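Local coordinates for heme-binding protein A (PDB 3TPA) that probably binds glutathione as a periplasmic solute-binding protein of the family 5 type, at residues A[349-362]-A[383-396]. The protein carries 1 engineered substitution. Residues are numbered along the deposited sequence; the frame is centred on the assembly and turned at random.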
# COMPACT_ATOMS: atom_id res chain seq x y z
N ASN A 349 -28.83 23.20 20.99
CA ASN A 349 -27.86 23.05 22.08
C ASN A 349 -26.83 21.94 21.81
O ASN A 349 -26.15 21.49 22.72
CB ASN A 349 -28.58 22.76 23.40
CG ASN A 349 -29.69 23.76 23.69
OD1 ASN A 349 -29.48 24.97 23.61
ND2 ASN A 349 -30.87 23.25 24.01
N GLY A 350 -26.74 21.50 20.56
CA GLY A 350 -25.87 20.41 20.19
C GLY A 350 -26.26 19.13 20.91
O GLY A 350 -27.45 18.86 21.11
N PHE A 351 -25.27 18.35 21.31
CA PHE A 351 -25.51 17.04 21.90
C PHE A 351 -24.22 16.44 22.48
O PHE A 351 -23.15 17.01 22.35
CB PHE A 351 -26.12 16.09 20.85
CG PHE A 351 -25.26 15.91 19.62
CD1 PHE A 351 -24.34 14.88 19.55
CD2 PHE A 351 -25.37 16.78 18.54
CE1 PHE A 351 -23.55 14.71 18.41
CE2 PHE A 351 -24.58 16.62 17.41
CZ PHE A 351 -23.67 15.58 17.35
N GLU A 352 -24.33 15.29 23.14
CA GLU A 352 -23.16 14.64 23.68
C GLU A 352 -22.82 13.44 22.82
O GLU A 352 -23.70 12.78 22.27
CB GLU A 352 -23.39 14.19 25.13
CG GLU A 352 -23.76 15.30 26.12
CD GLU A 352 -24.17 14.74 27.47
OE1 GLU A 352 -24.89 13.72 27.50
OE2 GLU A 352 -23.75 15.30 28.51
N THR A 353 -21.53 13.15 22.71
CA THR A 353 -21.07 12.03 21.88
C THR A 353 -19.70 11.57 22.37
O THR A 353 -19.27 11.96 23.45
CB THR A 353 -21.06 12.40 20.38
OG1 THR A 353 -20.76 11.24 19.59
CG2 THR A 353 -20.03 13.50 20.08
N GLU A 354 -19.01 10.75 21.58
CA GLU A 354 -17.71 10.23 21.95
C GLU A 354 -16.77 10.24 20.77
O GLU A 354 -17.19 10.06 19.63
CB GLU A 354 -17.81 8.79 22.45
CG GLU A 354 -18.66 8.54 23.67
CD GLU A 354 -18.69 7.07 24.06
OE1 GLU A 354 -18.85 6.21 23.16
OE2 GLU A 354 -18.52 6.76 25.26
N ILE A 355 -15.49 10.43 21.03
CA ILE A 355 -14.47 10.26 20.01
C ILE A 355 -13.55 9.12 20.44
O ILE A 355 -12.81 9.24 21.41
CB ILE A 355 -13.64 11.52 19.79
CG1 ILE A 355 -14.51 12.66 19.25
CG2 ILE A 355 -12.48 11.24 18.84
CD1 ILE A 355 -13.85 14.03 19.42
N TRP A 356 -13.62 8.00 19.72
CA TRP A 356 -12.76 6.87 19.98
C TRP A 356 -11.34 7.14 19.47
O TRP A 356 -11.13 7.31 18.27
CB TRP A 356 -13.33 5.61 19.34
CG TRP A 356 -14.57 5.14 20.05
CD1 TRP A 356 -15.51 5.92 20.67
CD2 TRP A 356 -14.98 3.78 20.26
NE1 TRP A 356 -16.49 5.13 21.22
CE2 TRP A 356 -16.19 3.81 20.99
CE3 TRP A 356 -14.45 2.54 19.89
CZ2 TRP A 356 -16.87 2.65 21.36
CZ3 TRP A 356 -15.13 1.39 20.25
CH2 TRP A 356 -16.33 1.45 20.98
N VAL A 357 -10.38 7.19 20.39
CA VAL A 357 -8.97 7.40 20.04
C VAL A 357 -8.29 6.09 19.65
O VAL A 357 -8.41 5.09 20.35
CB VAL A 357 -8.20 8.06 21.20
CG1 VAL A 357 -6.73 8.26 20.85
CG2 VAL A 357 -8.84 9.39 21.59
N GLN A 358 -7.56 6.09 18.53
CA GLN A 358 -6.82 4.91 18.09
C GLN A 358 -5.58 4.71 18.98
O GLN A 358 -4.76 5.61 19.12
CB GLN A 358 -6.43 5.02 16.62
CG GLN A 358 -5.56 3.87 16.14
CD GLN A 358 -5.45 3.76 14.64
OE1 GLN A 358 -6.42 3.96 13.92
NE2 GLN A 358 -4.27 3.42 14.16
N PRO A 359 -5.45 3.52 19.60
CA PRO A 359 -4.42 3.35 20.61
C PRO A 359 -3.07 2.87 20.07
O PRO A 359 -2.10 2.87 20.82
CB PRO A 359 -5.03 2.28 21.52
CG PRO A 359 -5.78 1.43 20.57
CD PRO A 359 -6.36 2.36 19.54
N VAL A 360 -3.02 2.46 18.81
CA VAL A 360 -1.79 1.97 18.20
C VAL A 360 -1.44 2.81 16.99
O VAL A 360 -2.14 2.76 15.98
CB VAL A 360 -1.92 0.51 17.76
CG1 VAL A 360 -0.71 0.07 16.94
CG2 VAL A 360 -2.09 -0.40 18.97
N VAL A 361 -0.35 3.58 17.08
CA VAL A 361 0.01 4.50 16.02
C VAL A 361 0.34 3.80 14.70
O VAL A 361 0.98 2.75 14.68
CB VAL A 361 1.16 5.42 16.42
CG1 VAL A 361 0.79 6.19 17.68
CG2 VAL A 361 2.43 4.62 16.65
N ARG A 362 -0.15 4.39 13.61
CA ARG A 362 0.15 3.94 12.27
C ARG A 362 0.68 5.13 11.49
O ARG A 362 0.44 6.27 11.87
CB ARG A 362 -1.09 3.37 11.60
CG ARG A 362 -1.64 2.13 12.27
CD ARG A 362 -0.86 0.90 11.89
NE ARG A 362 -1.33 -0.28 12.60
CZ ARG A 362 -0.62 -0.95 13.50
NH1 ARG A 362 0.62 -0.57 13.79
NH2 ARG A 362 -1.13 -2.01 14.10
N GLY A 383 -21.14 23.34 20.81
CA GLY A 383 -22.10 22.67 21.66
C GLY A 383 -22.10 21.16 21.55
O GLY A 383 -22.97 20.50 22.11
N VAL A 384 -21.13 20.61 20.82
CA VAL A 384 -21.00 19.15 20.74
C VAL A 384 -20.00 18.68 21.79
O VAL A 384 -18.79 18.95 21.68
CB VAL A 384 -20.54 18.67 19.36
CG1 VAL A 384 -20.17 17.18 19.41
CG2 VAL A 384 -21.61 18.92 18.31
N LYS A 385 -20.49 17.96 22.80
CA LYS A 385 -19.65 17.55 23.92
C LYS A 385 -19.18 16.12 23.72
O LYS A 385 -19.88 15.18 24.06
CB LYS A 385 -20.41 17.66 25.23
CG LYS A 385 -20.96 19.05 25.53
CD LYS A 385 -22.43 19.16 25.16
CE LYS A 385 -22.95 20.57 25.42
NZ LYS A 385 -24.27 20.81 24.75
N ALA A 386 -17.97 15.98 23.20
CA ALA A 386 -17.44 14.67 22.84
C ALA A 386 -16.32 14.25 23.80
O ALA A 386 -15.25 14.86 23.83
CB ALA A 386 -16.93 14.70 21.40
N LYS A 387 -16.59 13.22 24.58
CA LYS A 387 -15.59 12.64 25.47
C LYS A 387 -14.61 11.76 24.69
O LYS A 387 -15.01 10.99 23.82
CB LYS A 387 -16.30 11.80 26.53
CG LYS A 387 -15.42 11.38 27.70
CD LYS A 387 -16.24 10.70 28.78
CE LYS A 387 -15.40 10.40 30.00
NZ LYS A 387 -16.20 10.61 31.24
N LEU A 388 -13.32 11.89 24.98
CA LEU A 388 -12.32 11.01 24.38
C LEU A 388 -12.39 9.65 25.05
O LEU A 388 -12.42 9.55 26.27
CB LEU A 388 -10.90 11.58 24.51
CG LEU A 388 -10.68 12.95 23.87
CD1 LEU A 388 -9.19 13.19 23.72
CD2 LEU A 388 -11.36 13.01 22.52
N VAL A 389 -12.43 8.61 24.23
CA VAL A 389 -12.62 7.25 24.73
C VAL A 389 -11.45 6.38 24.31
O VAL A 389 -11.07 6.34 23.14
CB VAL A 389 -13.94 6.63 24.20
CG1 VAL A 389 -14.03 5.16 24.57
CG2 VAL A 389 -15.13 7.41 24.73
N THR A 390 -10.89 5.69 25.29
CA THR A 390 -9.71 4.85 25.09
C THR A 390 -10.09 3.37 25.14
O THR A 390 -10.92 2.96 25.94
CB THR A 390 -8.66 5.16 26.17
OG1 THR A 390 -8.31 6.55 26.12
CG2 THR A 390 -7.42 4.30 25.98
N HIS A 391 -9.47 2.57 24.28
CA HIS A 391 -9.74 1.14 24.19
C HIS A 391 -8.44 0.44 23.80
O HIS A 391 -7.57 1.07 23.21
CB HIS A 391 -10.78 0.84 23.09
CG HIS A 391 -12.19 1.13 23.47
ND1 HIS A 391 -12.90 0.35 24.36
CD2 HIS A 391 -13.04 2.11 23.08
CE1 HIS A 391 -14.11 0.84 24.51
NE2 HIS A 391 -14.23 1.91 23.74
N GLU A 392 -8.31 -0.84 24.11
CA GLU A 392 -7.19 -1.63 23.62
C GLU A 392 -7.40 -1.90 22.13
O GLU A 392 -8.52 -1.93 21.66
CB GLU A 392 -7.06 -2.96 24.36
CG GLU A 392 -6.71 -2.83 25.84
CD GLU A 392 -7.91 -3.02 26.74
OE1 GLU A 392 -8.74 -2.09 26.82
OE2 GLU A 392 -8.03 -4.09 27.36
N TRP A 393 -6.31 -2.13 21.42
CA TRP A 393 -6.31 -2.28 19.96
C TRP A 393 -7.43 -3.19 19.47
O TRP A 393 -8.27 -2.76 18.67
CB TRP A 393 -4.95 -2.80 19.48
CG TRP A 393 -4.74 -2.90 17.98
CD1 TRP A 393 -4.19 -3.97 17.31
CD2 TRP A 393 -5.03 -1.91 16.98
NE1 TRP A 393 -4.13 -3.70 15.96
CE2 TRP A 393 -4.63 -2.45 15.73
CE3 TRP A 393 -5.58 -0.63 17.02
CZ2 TRP A 393 -4.79 -1.75 14.54
CZ3 TRP A 393 -5.72 0.06 15.83
CH2 TRP A 393 -5.33 -0.50 14.61
N ALA A 394 -7.46 -4.43 19.94
CA ALA A 394 -8.46 -5.38 19.48
C ALA A 394 -9.90 -4.93 19.74
O ALA A 394 -10.76 -5.12 18.88
CB ALA A 394 -8.22 -6.76 20.09
N ASP A 395 -10.16 -4.35 20.91
CA ASP A 395 -11.50 -3.88 21.25
C ASP A 395 -11.90 -2.73 20.36
O ASP A 395 -13.01 -2.68 19.84
CB ASP A 395 -11.61 -3.44 22.72
CG ASP A 395 -11.66 -4.61 23.68
OD1 ASP A 395 -12.09 -5.70 23.27
OD2 ASP A 395 -11.28 -4.43 24.86
N PHE A 396 -10.97 -1.79 20.21
CA PHE A 396 -11.15 -0.61 19.38
C PHE A 396 -11.64 -1.03 18.00
O PHE A 396 -12.64 -0.52 17.50
CB PHE A 396 -9.80 0.12 19.28
CG PHE A 396 -9.78 1.28 18.31
CD1 PHE A 396 -10.30 2.51 18.66
CD2 PHE A 396 -9.19 1.13 17.05
CE1 PHE A 396 -10.25 3.58 17.76
CE2 PHE A 396 -9.14 2.18 16.15
CZ PHE A 396 -9.67 3.41 16.51
O HOH W 1 -7.27 4.53 22.81
O HOH W 2 -10.70 4.20 21.51
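One face of the Trp356 indole is met by Val389 and His391 of segment 383-396. Val389 CG1 sits over the five-membered ring, 4.2 Å from its centroid, and the His391 imidazole covers the same face farther along, with NE2 3.5 Å from Trp356 CH2 and the two planes inclined at 38°. In the indole plane, Trp356 NE1 gives a nearly straight hydrogen bond (170°) to Glu354 OE1, coming from above the carboxylate plane, which would help hold the ring's rotation; Val389 CG2 rests against that same carboxylate.

Beyond the strands, Phe396 turns one ring face to Gln358 CA and Pro359 CD, the latter 4.0 Å from its centroid. In the conformer given, Val360 CB lies over one face of the Trp393 ring. Gln358 NE2 donates to Val360 O (2.9 Å), with the acceptor in the amide plane. Two waters donate to Val357 O where the segments part; one also donates to Val389 O.

Backbone hydrogen bonds between the parallel strands, from Lys385 N to Phe351 O through Val357 N to Val389 O, set this register. Strands 351-356 and 384-389 lie side by side, joined by helix 368-381, in a right-handed beta-alpha-beta crossover: Ile355, Val357 and Leu388 pack on that helix, while strand 407-413 continues the sheet beyond 351-356.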